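Local coordinates for SusD superfamily protein (Bacteroides vulgatus ATCC 8482, PDB 3JQ0) that probably binds nutrient glycans at the outer membrane of the bacterium, as a member of the SusD family of sugar-binding proteins, at residues F15-L19 with Q81-M85; M85-T90 with Y102-E106; L57-T61 with Y463-E467; I40-I46 with T296-R302. The contacts are given in a common frame with arbitrary orientation. Where two conformers were deposited one is given. Residues are numbered along the deposited sequence.

Interaction 1: residues F15-L19 with Q81-M85; sequences FNTGL and QINQM
Two antiparallel helices of the TPR-like helical part of this SusD-family protein meet here through a Met-aromatic contact and a leucine packed beside it. Both segments are regular alpha-helix, and their local axes approach to 10.4 Å with a signed crossing angle of -152°. The register sets Phe15 against Met85 (CA-CA 7.4 Å) and Leu19 against Ile82 (CA-CA 6.7 Å). Phe15, with chi1 t, reaches across so that its CD1 lies 3.7 Å from SE of Met85, a selenomethionine (t, p, t); SE is 4.9 Å from the ring centroid, in an oblique approach. At the far end of the ring, Phe15 CZ meets Gln81 OE1 at 3.4 Å and Gln84 OE1 at 3.7 Å. One turn on, Leu19 (m, t) places CD1 3.7 Å from Met85 CB and CD2 3.6 Å from Gln81 CB. Asn16 CB touches Met85 CE at 4.0 Å, while its amide turns to Glu106. Helix 97-122 covers the seam, with Tyr103 against Asn16 and Met85, Met110 against Leu19 and Leu114 against Ile82.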
# COMPACT_ATOMS: atom_id res chain seq x y z
N PHE A 15 -17.38 2.92 19.38
CA PHE A 15 -17.50 3.70 18.14
C PHE A 15 -16.14 3.83 17.44
O PHE A 15 -16.05 3.67 16.22
CB PHE A 15 -18.11 5.09 18.42
CG PHE A 15 -18.71 5.73 17.21
CD1 PHE A 15 -17.97 6.50 16.34
CD2 PHE A 15 -20.04 5.49 16.90
CE1 PHE A 15 -18.53 7.06 15.26
CE2 PHE A 15 -20.62 6.08 15.83
CZ PHE A 15 -19.85 6.88 14.99
N ASN A 16 -15.10 4.07 18.22
CA ASN A 16 -13.75 4.14 17.68
C ASN A 16 -13.34 2.81 17.02
O ASN A 16 -12.72 2.76 15.95
CB ASN A 16 -12.74 4.52 18.78
CG ASN A 16 -11.37 4.79 18.23
OD1 ASN A 16 -11.22 5.53 17.24
ND2 ASN A 16 -10.35 4.25 18.90
N THR A 17 -13.69 1.71 17.69
CA THR A 17 -13.41 0.40 17.17
C THR A 17 -14.15 0.23 15.83
O THR A 17 -13.60 -0.29 14.85
CB THR A 17 -13.78 -0.68 18.21
OG1 THR A 17 -12.97 -0.45 19.36
CG2 THR A 17 -13.55 -2.09 17.68
N GLY A 18 -15.40 0.69 15.78
CA GLY A 18 -16.17 0.65 14.57
C GLY A 18 -15.56 1.47 13.43
O GLY A 18 -15.60 1.03 12.25
N LEU A 19 -15.01 2.65 13.74
CA LEU A 19 -14.34 3.46 12.70
C LEU A 19 -13.20 2.67 12.09
O LEU A 19 -12.98 2.66 10.87
CB LEU A 19 -13.81 4.76 13.26
CG LEU A 19 -14.87 5.73 13.74
CD1 LEU A 19 -14.16 7.00 14.30
CD2 LEU A 19 -15.86 6.08 12.66
N GLN A 81 -19.14 9.00 9.61
CA GLN A 81 -19.00 8.49 10.97
C GLN A 81 -17.83 9.12 11.73
O GLN A 81 -17.92 9.38 12.91
CB GLN A 81 -18.88 6.94 10.95
CG GLN A 81 -20.09 6.22 10.29
CD GLN A 81 -21.36 6.51 10.94
OE1 GLN A 81 -21.49 6.28 12.13
NE2 GLN A 81 -22.35 7.01 10.17
N ILE A 82 -16.69 9.35 11.06
CA ILE A 82 -15.56 10.01 11.69
C ILE A 82 -16.01 11.40 12.17
O ILE A 82 -15.64 11.85 13.26
CB ILE A 82 -14.35 10.11 10.73
CG1 ILE A 82 -13.79 8.72 10.37
CG2 ILE A 82 -13.27 10.99 11.36
CD1 ILE A 82 -12.82 8.72 9.19
N ASN A 83 -16.72 12.11 11.30
CA ASN A 83 -17.20 13.45 11.66
C ASN A 83 -18.06 13.46 12.92
O ASN A 83 -17.94 14.32 13.80
CB ASN A 83 -17.96 14.06 10.50
CG ASN A 83 -17.08 14.34 9.28
OD1 ASN A 83 -15.85 14.37 9.35
ND2 ASN A 83 -17.71 14.54 8.14
N GLN A 84 -18.91 12.45 13.05
CA GLN A 84 -19.66 12.24 14.27
C GLN A 84 -18.76 11.99 15.49
O GLN A 84 -18.95 12.63 16.54
CB GLN A 84 -20.62 11.07 14.07
CG GLN A 84 -21.49 10.76 15.26
CD GLN A 84 -22.49 9.66 15.02
OE1 GLN A 84 -22.57 9.09 13.92
NE2 GLN A 84 -23.25 9.33 16.05
N MSE A 85 -17.77 11.10 15.36
CA MSE A 85 -16.85 10.89 16.46
C MSE A 85 -16.16 12.18 16.87
O MSE A 85 -15.99 12.45 18.06
CB MSE A 85 -15.79 9.83 16.08
CG MSE A 85 -14.82 9.46 17.15
SE MSE A 85 -15.67 8.45 18.55
CE MSE A 85 -14.09 8.16 19.68

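Interaction 2: residues M85-T90 with Y102-E106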
# COMPACT_ATOMS: atom_id res chain seq x y z
N MSE A 85 -17.77 11.10 15.36
CA MSE A 85 -16.85 10.89 16.46
C MSE A 85 -16.16 12.18 16.87
O MSE A 85 -15.99 12.45 18.06
CB MSE A 85 -15.79 9.83 16.08
CG MSE A 85 -14.82 9.46 17.15
SE MSE A 85 -15.67 8.45 18.55
CE MSE A 85 -14.09 8.16 19.68
N ILE A 86 -15.71 12.98 15.90
CA ILE A 86 -15.03 14.24 16.23
C ILE A 86 -15.95 15.14 17.07
O ILE A 86 -15.55 15.69 18.11
CB ILE A 86 -14.52 14.99 14.97
CG1 ILE A 86 -13.38 14.20 14.32
CG2 ILE A 86 -14.08 16.44 15.32
CD1 ILE A 86 -13.06 14.61 12.89
N ALA A 87 -17.18 15.29 16.61
CA ALA A 87 -18.11 16.16 17.34
C ALA A 87 -18.40 15.65 18.75
O ALA A 87 -18.30 16.40 19.74
CB ALA A 87 -19.38 16.30 16.57
N LYS A 88 -18.74 14.37 18.87
CA LYS A 88 -19.08 13.80 20.18
C LYS A 88 -17.92 13.79 21.16
O LYS A 88 -18.10 14.05 22.35
CB LYS A 88 -19.68 12.41 20.07
CG LYS A 88 -20.90 12.32 19.21
CD LYS A 88 -22.05 13.20 19.72
CE LYS A 88 -23.32 13.02 18.88
NZ LYS A 88 -24.47 13.83 19.46
N THR A 89 -16.72 13.52 20.65
CA THR A 89 -15.54 13.48 21.49
C THR A 89 -15.12 14.89 21.90
O THR A 89 -14.66 15.09 23.02
CB THR A 89 -14.40 12.74 20.77
OG1 THR A 89 -14.85 11.42 20.42
CG2 THR A 89 -13.15 12.62 21.61
N THR A 90 -15.26 15.85 21.00
CA THR A 90 -14.91 17.26 21.34
C THR A 90 -15.86 17.77 22.45
O THR A 90 -15.42 18.44 23.40
CB THR A 90 -14.97 18.16 20.11
OG1 THR A 90 -14.02 17.68 19.14
CG2 THR A 90 -14.64 19.65 20.45
N TYR A 102 -6.57 11.38 22.59
CA TYR A 102 -6.12 10.26 21.77
C TYR A 102 -7.17 9.97 20.69
O TYR A 102 -6.84 9.76 19.52
CB TYR A 102 -5.82 9.00 22.59
CG TYR A 102 -4.81 8.10 21.90
CD1 TYR A 102 -3.44 8.38 21.96
CD2 TYR A 102 -5.21 7.05 21.08
CE1 TYR A 102 -2.52 7.63 21.32
CE2 TYR A 102 -4.27 6.27 20.41
CZ TYR A 102 -2.93 6.58 20.53
OH TYR A 102 -2.00 5.82 19.86
N TYR A 103 -8.44 9.93 21.08
CA TYR A 103 -9.50 9.70 20.10
C TYR A 103 -9.52 10.80 19.03
O TYR A 103 -9.71 10.49 17.85
CB TYR A 103 -10.87 9.62 20.73
CG TYR A 103 -11.20 8.39 21.55
CD1 TYR A 103 -10.85 7.12 21.15
CD2 TYR A 103 -11.92 8.51 22.72
CE1 TYR A 103 -11.20 6.04 21.86
CE2 TYR A 103 -12.23 7.43 23.46
CZ TYR A 103 -11.89 6.19 23.05
OH TYR A 103 -12.25 5.04 23.76
N LEU A 104 -9.34 12.06 19.41
CA LEU A 104 -9.33 13.14 18.44
C LEU A 104 -8.11 12.99 17.53
O LEU A 104 -8.25 13.21 16.31
CB LEU A 104 -9.37 14.49 19.15
CG LEU A 104 -10.69 14.84 19.83
CD1 LEU A 104 -10.60 16.14 20.66
CD2 LEU A 104 -11.80 14.93 18.82
N GLY A 105 -6.96 12.62 18.08
CA GLY A 105 -5.78 12.41 17.24
C GLY A 105 -6.09 11.37 16.18
O GLY A 105 -5.80 11.55 14.98
N GLU A 106 -6.75 10.29 16.59
CA GLU A 106 -7.11 9.24 15.66
C GLU A 106 -8.14 9.67 14.63
O GLU A 106 -8.00 9.33 13.43
CB GLU A 106 -7.58 8.00 16.40
CG GLU A 106 -6.55 7.38 17.32
CD GLU A 106 -7.03 6.07 17.89
OE1 GLU A 106 -8.11 6.05 18.46
OE2 GLU A 106 -6.29 5.03 17.83
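Met85, a selenomethionine, lays its terminal methyl over one face of the Tyr103 ring: CE is 3.8 Å from the ring centroid and 24° off the ring normal, a CH-pi contact whose closest atom pair is Met85 CE to Tyr103 CG at 3.4 Å. One turn further along the same helix, Thr89 fills the space beside the ring. Its CG2 lies near the ring plane at the edge, 3.9 Å from Tyr103 CB, and also reaches Leu104 CG at 3.8 Å. Leu104 has the largest share of the contact. Its CD2 sits 3.9 Å from Ile86 O, 4.4 Å from Ile86 CG2 and 3.5 Å from Thr90 OG1, so it rests on a surface formed partly by backbone. Both threonine hydroxyls are turned back onto their own helix, Thr89 OG1 donating to Met85 O at 2.8 Å and Thr90 OG1 to Ile86 O at 2.7 Å. This leaves the Thr89 methyl to pack against the facing helix. No hydrogen bond crosses between the segments; the Tyr103 hydroxyl is bonded to Thr13 of helix 9-25. The local axes come within 9.7 Å at 160°, with Ile86 and Leu104 closest in register (CA-CA 6.2 Å). Consecutive helices 75-91 and 97-122, joined by a short connection and packed antiparallel, form a helical hairpin consistent with the TPR-like architecture of SusD proteins.

Interaction 3: residues L57-T61 with Y463-E467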
# COMPACT_ATOMS: atom_id res chain seq x y z
N LEU A 57 -7.27 -1.93 -14.98
CA LEU A 57 -6.28 -1.23 -14.15
C LEU A 57 -4.89 -1.24 -14.80
O LEU A 57 -4.41 -0.16 -15.17
CB LEU A 57 -6.31 -1.71 -12.69
CG LEU A 57 -7.64 -1.57 -11.99
CD1 LEU A 57 -7.53 -2.00 -10.54
CD2 LEU A 57 -8.28 -0.23 -12.13
N PRO A 58 -4.25 -2.40 -15.02
CA PRO A 58 -2.92 -2.32 -15.66
C PRO A 58 -2.97 -1.73 -17.09
O PRO A 58 -2.00 -1.11 -17.52
CB PRO A 58 -2.42 -3.78 -15.68
CG PRO A 58 -3.66 -4.59 -15.47
CD PRO A 58 -4.51 -3.75 -14.54
N PHE A 59 -4.06 -1.92 -17.81
CA PHE A 59 -4.17 -1.36 -19.16
C PHE A 59 -4.59 0.10 -19.15
O PHE A 59 -4.60 0.75 -20.19
CB PHE A 59 -5.12 -2.20 -20.03
CG PHE A 59 -4.51 -3.49 -20.48
CD1 PHE A 59 -4.41 -4.63 -19.73
CD2 PHE A 59 -3.90 -3.52 -21.76
CE1 PHE A 59 -3.78 -5.81 -20.21
CE2 PHE A 59 -3.27 -4.68 -22.23
CZ PHE A 59 -3.26 -5.83 -21.43
N ASN A 60 -4.96 0.63 -18.00
CA ASN A 60 -5.39 2.01 -17.90
C ASN A 60 -6.50 2.30 -18.92
O ASN A 60 -6.47 3.29 -19.67
CB ASN A 60 -4.23 3.01 -17.96
CG ASN A 60 -3.47 3.01 -16.69
OD1 ASN A 60 -3.90 3.67 -15.75
ND2 ASN A 60 -2.38 2.23 -16.59
N THR A 61 -7.49 1.42 -18.92
CA THR A 61 -8.65 1.54 -19.78
C THR A 61 -9.93 1.74 -18.99
O THR A 61 -11.05 1.66 -19.52
CB THR A 61 -8.77 0.34 -20.73
OG1 THR A 61 -8.75 -0.84 -19.94
CG2 THR A 61 -7.67 0.35 -21.80
N TYR A 463 6.47 4.00 -16.35
CA TYR A 463 6.14 2.85 -15.52
C TYR A 463 4.63 2.54 -15.50
O TYR A 463 4.16 1.85 -14.61
CB TYR A 463 6.71 3.05 -14.14
CG TYR A 463 8.25 3.18 -14.11
CD1 TYR A 463 9.04 2.25 -14.77
CD2 TYR A 463 8.85 4.18 -13.35
CE1 TYR A 463 10.42 2.33 -14.72
CE2 TYR A 463 10.21 4.27 -13.30
CZ TYR A 463 11.00 3.34 -13.96
OH TYR A 463 12.40 3.42 -13.90
N SER A 464 3.92 2.97 -16.51
CA SER A 464 2.53 2.62 -16.70
C SER A 464 2.10 2.94 -18.10
O SER A 464 2.76 3.70 -18.81
CB SER A 464 1.61 3.40 -15.73
OG SER A 464 1.29 4.70 -16.21
N SER A 465 0.90 2.47 -18.44
CA SER A 465 0.22 2.79 -19.70
C SER A 465 -0.81 3.92 -19.55
O SER A 465 -1.59 4.14 -20.47
CB SER A 465 -0.44 1.56 -20.24
OG SER A 465 -1.37 1.06 -19.29
N ALA A 466 -0.76 4.66 -18.44
CA ALA A 466 -1.72 5.74 -18.25
C ALA A 466 -1.55 6.84 -19.28
O ALA A 466 -0.46 7.07 -19.78
CB ALA A 466 -1.58 6.29 -16.83
N GLU A 467 -2.63 7.55 -19.52
CA GLU A 467 -2.62 8.73 -20.34
C GLU A 467 -2.62 9.96 -19.47
O GLU A 467 -3.24 9.99 -18.41
CB GLU A 467 -3.87 8.76 -21.22
CG GLU A 467 -3.91 7.63 -22.23
CD GLU A 467 -5.20 7.63 -23.04
OE1 GLU A 467 -6.27 7.37 -22.48
OE2 GLU A 467 -5.12 7.94 -24.25
O HOH W 1 0.19 0.25 -16.69
O HOH W 2 -6.51 6.04 -20.10
O HOH W 3 -4.26 3.86 -21.43
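Ser465 OG both gives and receives a hydrogen bond across the contact, donating to Pro58 O at 2.9 Å and accepting from Asn60 ND2 at 3.1 Å. Water 1 runs beside this pair, 2.7 Å from Pro58 O and 2.9 Å from Ser465 N. Water 3 joins Asn60 O to Ser465 O (2.9 Å to each), and water 2 joins Asn60 O (2.8 Å) to Glu467 OE1 (2.7 Å). Here the loop between strand 41-43 and helix 75-91 meets the loop between helices 457-463 and 477-482. Leu57 to Asn60 form a type I beta turn, closed by Asn60 N to Leu57 O at 3.0 Å, whereas in an ST turn Ser464 OG, also hydrogen-bonded to Val460 O, accepts from Ala466 N at 3.0 Å. Asn60, the last residue of the turn, has positive phi (52°) and directs its side chain at the other loop; its OD1 also accepts from Arg37. Packing is modest: Ala466 CB lies 3.7 Å from Asn60 OD1, and Trp449 of helix 448-455 touches Ala466.

Interaction 4: residues I40-I46 with T296-R302; sequences IYGDNPI and TQLQVRR
The ring of Tyr41, with chi1 m, forms the apolar centre: CD1 lies 3.8 Å from Leu298 CB and CE1 3.9 Å from Val300 CG2, which meets Ile40 CG2 at 3.9 Å. The Tyr41 hydroxyl bonds to Glu35, and Phe31 of helix 27-34 touches Tyr41 and Leu298. Pro45 CG rests 3.3 Å from Thr296 O. The backbones run as a short, loosely paired antiparallel two-stranded sheet, 41-43 against 299-300, with Tyr41 and Val300 4.3 Å apart at CA. Arg301 N donates to Ile40 O at 2.8 Å, but Gly42 N to Gln299 O is weak at 3.3 Å; water 5 bridges the strands, bound to Gly42 N, Asp43 O and Gln299 N. At Gly42 (phi/psi 131°/-16°) a CB would be jammed against Tyr41 O and clash with Arg301 NH2. Gln299 (chi1 t, chi2 p) carries OE1 to Ile46 N at 3.1 Å. At the polar edge a salt-bridge network gathers on Asp43: OD1 pairs with NH1 of Arg301 (m, m, t) at 2.7 Å and OD2 with NE of Arg302 (m, t, m) at 3.0 Å. Backbone Arg302 N separately hydrogen-bonds Asp43 OD2 at 2.8 Å. Water 6 links Asp43 OD1 to Arg302 NH2.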
# COMPACT_ATOMS: atom_id res chain seq x y z
N ILE A 40 3.25 -3.62 -12.56
CA ILE A 40 3.46 -4.96 -12.03
C ILE A 40 2.64 -6.03 -12.75
O ILE A 40 3.12 -7.15 -12.96
CB ILE A 40 3.22 -4.98 -10.51
CG1 ILE A 40 4.27 -4.17 -9.76
CG2 ILE A 40 3.12 -6.43 -9.98
CD1 ILE A 40 3.88 -3.80 -8.34
N TYR A 41 1.40 -5.68 -13.08
CA TYR A 41 0.43 -6.61 -13.62
C TYR A 41 0.18 -6.37 -15.09
O TYR A 41 0.78 -5.49 -15.69
CB TYR A 41 -0.92 -6.55 -12.84
CG TYR A 41 -0.76 -6.61 -11.35
CD1 TYR A 41 -0.71 -7.80 -10.67
CD2 TYR A 41 -0.59 -5.45 -10.62
CE1 TYR A 41 -0.52 -7.84 -9.30
CE2 TYR A 41 -0.39 -5.46 -9.26
CZ TYR A 41 -0.33 -6.69 -8.58
OH TYR A 41 -0.15 -6.76 -7.22
N GLY A 42 -0.71 -7.17 -15.69
CA GLY A 42 -1.13 -6.97 -17.07
C GLY A 42 -1.08 -8.21 -17.93
O GLY A 42 -1.72 -8.24 -18.98
N ASP A 43 -0.36 -9.26 -17.49
CA ASP A 43 -0.45 -10.53 -18.20
C ASP A 43 -1.82 -11.18 -17.92
O ASP A 43 -2.48 -10.92 -16.90
CB ASP A 43 0.71 -11.46 -17.86
CG ASP A 43 2.01 -11.19 -18.60
OD1 ASP A 43 2.00 -10.26 -19.44
OD2 ASP A 43 2.99 -11.93 -18.34
N ASN A 44 -2.23 -12.09 -18.79
CA ASN A 44 -3.39 -12.90 -18.50
C ASN A 44 -3.08 -13.82 -17.33
O ASN A 44 -1.96 -14.36 -17.24
CB ASN A 44 -3.79 -13.77 -19.70
CG ASN A 44 -4.45 -13.01 -20.80
OD1 ASN A 44 -4.72 -11.82 -20.69
ND2 ASN A 44 -4.83 -13.72 -21.85
N PRO A 45 -4.03 -14.04 -16.43
CA PRO A 45 -3.83 -15.04 -15.37
C PRO A 45 -3.27 -16.36 -15.93
O PRO A 45 -3.86 -16.95 -16.85
CB PRO A 45 -5.22 -15.17 -14.77
CG PRO A 45 -5.84 -13.79 -14.95
CD PRO A 45 -5.34 -13.38 -16.34
N ILE A 46 -2.17 -16.82 -15.37
CA ILE A 46 -1.54 -18.00 -15.92
C ILE A 46 -2.42 -19.24 -15.81
O ILE A 46 -2.30 -20.15 -16.64
CB ILE A 46 -0.14 -18.24 -15.36
CG1 ILE A 46 -0.13 -18.54 -13.83
CG2 ILE A 46 0.76 -17.06 -15.72
CD1 ILE A 46 1.27 -18.75 -13.23
N THR A 296 -7.14 -15.96 -9.42
CA THR A 296 -6.26 -14.91 -9.87
C THR A 296 -6.90 -14.14 -11.01
O THR A 296 -7.14 -14.72 -12.10
CB THR A 296 -4.90 -15.48 -10.32
OG1 THR A 296 -4.34 -16.19 -9.23
CG2 THR A 296 -3.94 -14.42 -10.79
N GLN A 297 -7.18 -12.85 -10.77
CA GLN A 297 -7.61 -11.95 -11.84
C GLN A 297 -6.64 -10.81 -12.18
O GLN A 297 -6.79 -10.18 -13.20
CB GLN A 297 -9.01 -11.35 -11.50
CG GLN A 297 -10.10 -12.38 -11.46
CD GLN A 297 -11.45 -11.82 -11.22
OE1 GLN A 297 -11.59 -10.66 -10.82
NE2 GLN A 297 -12.48 -12.66 -11.43
N LEU A 298 -5.62 -10.61 -11.32
CA LEU A 298 -4.52 -9.69 -11.54
C LEU A 298 -3.26 -10.54 -11.51
O LEU A 298 -3.00 -11.20 -10.50
CB LEU A 298 -4.46 -8.61 -10.46
CG LEU A 298 -5.41 -7.41 -10.59
CD1 LEU A 298 -5.38 -6.58 -9.31
CD2 LEU A 298 -5.08 -6.58 -11.87
N GLN A 299 -2.52 -10.57 -12.62
CA GLN A 299 -1.36 -11.45 -12.80
C GLN A 299 -0.10 -10.63 -12.93
O GLN A 299 0.08 -9.88 -13.91
CB GLN A 299 -1.61 -12.28 -14.06
CG GLN A 299 -0.42 -13.13 -14.48
CD GLN A 299 -0.04 -14.18 -13.48
OE1 GLN A 299 -0.85 -15.08 -13.20
NE2 GLN A 299 1.19 -14.12 -12.97
N VAL A 300 0.84 -10.83 -12.00
CA VAL A 300 2.16 -10.26 -12.10
C VAL A 300 2.74 -10.67 -13.46
O VAL A 300 2.70 -11.85 -13.84
CB VAL A 300 3.05 -10.72 -10.94
CG1 VAL A 300 4.54 -10.32 -11.14
CG2 VAL A 300 2.50 -10.23 -9.58
N ARG A 301 3.35 -9.72 -14.16
CA ARG A 301 3.94 -9.99 -15.48
C ARG A 301 4.94 -11.14 -15.32
O ARG A 301 5.82 -11.11 -14.45
CB ARG A 301 4.69 -8.75 -15.97
CG ARG A 301 3.79 -7.60 -16.36
CD ARG A 301 3.06 -7.84 -17.69
NE ARG A 301 2.40 -6.65 -18.19
CZ ARG A 301 1.79 -6.58 -19.38
NH1 ARG A 301 1.69 -7.64 -20.13
NH2 ARG A 301 1.24 -5.43 -19.78
N ARG A 302 4.84 -12.12 -16.21
CA ARG A 302 5.71 -13.30 -16.12
C ARG A 302 7.19 -12.92 -16.19
O ARG A 302 8.03 -13.45 -15.47
CB ARG A 302 5.34 -14.29 -17.21
CG ARG A 302 3.96 -14.89 -17.05
CD ARG A 302 3.51 -15.61 -18.27
NE ARG A 302 3.36 -14.69 -19.37
CZ ARG A 302 3.25 -15.03 -20.63
NH1 ARG A 302 3.24 -16.33 -20.96
NH2 ARG A 302 3.13 -14.12 -21.57
O HOH W 4 1.00 -3.38 -17.34
O HOH W 5 -2.94 -8.93 -14.99
O HOH W 6 3.31 -11.21 -21.71

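Overall arrangement
From the N terminus, helix 9-25 returns to the chain at helix 75-91, where interaction 1 closes the first loop. Interaction 2 follows in series, closing a short hairpin onto helix 97-122; the two share Met85, and Asn16 ND2 lies 2.9 Å from Glu106 OE1, a probable hydrogen bond, so three helices pack together. Segments 40-46 and 57-61 leave from within that first loop, so interactions 3 and 4 each cross interaction 1, and both enclose interaction 2. They also cross one another, tying the N-terminal region to residues 296-302 and 463-467. Their centres are 14 Å apart and they touch through Pro58 and Phe59, whereas about 42 Å separates the centres of interactions 2 and 4.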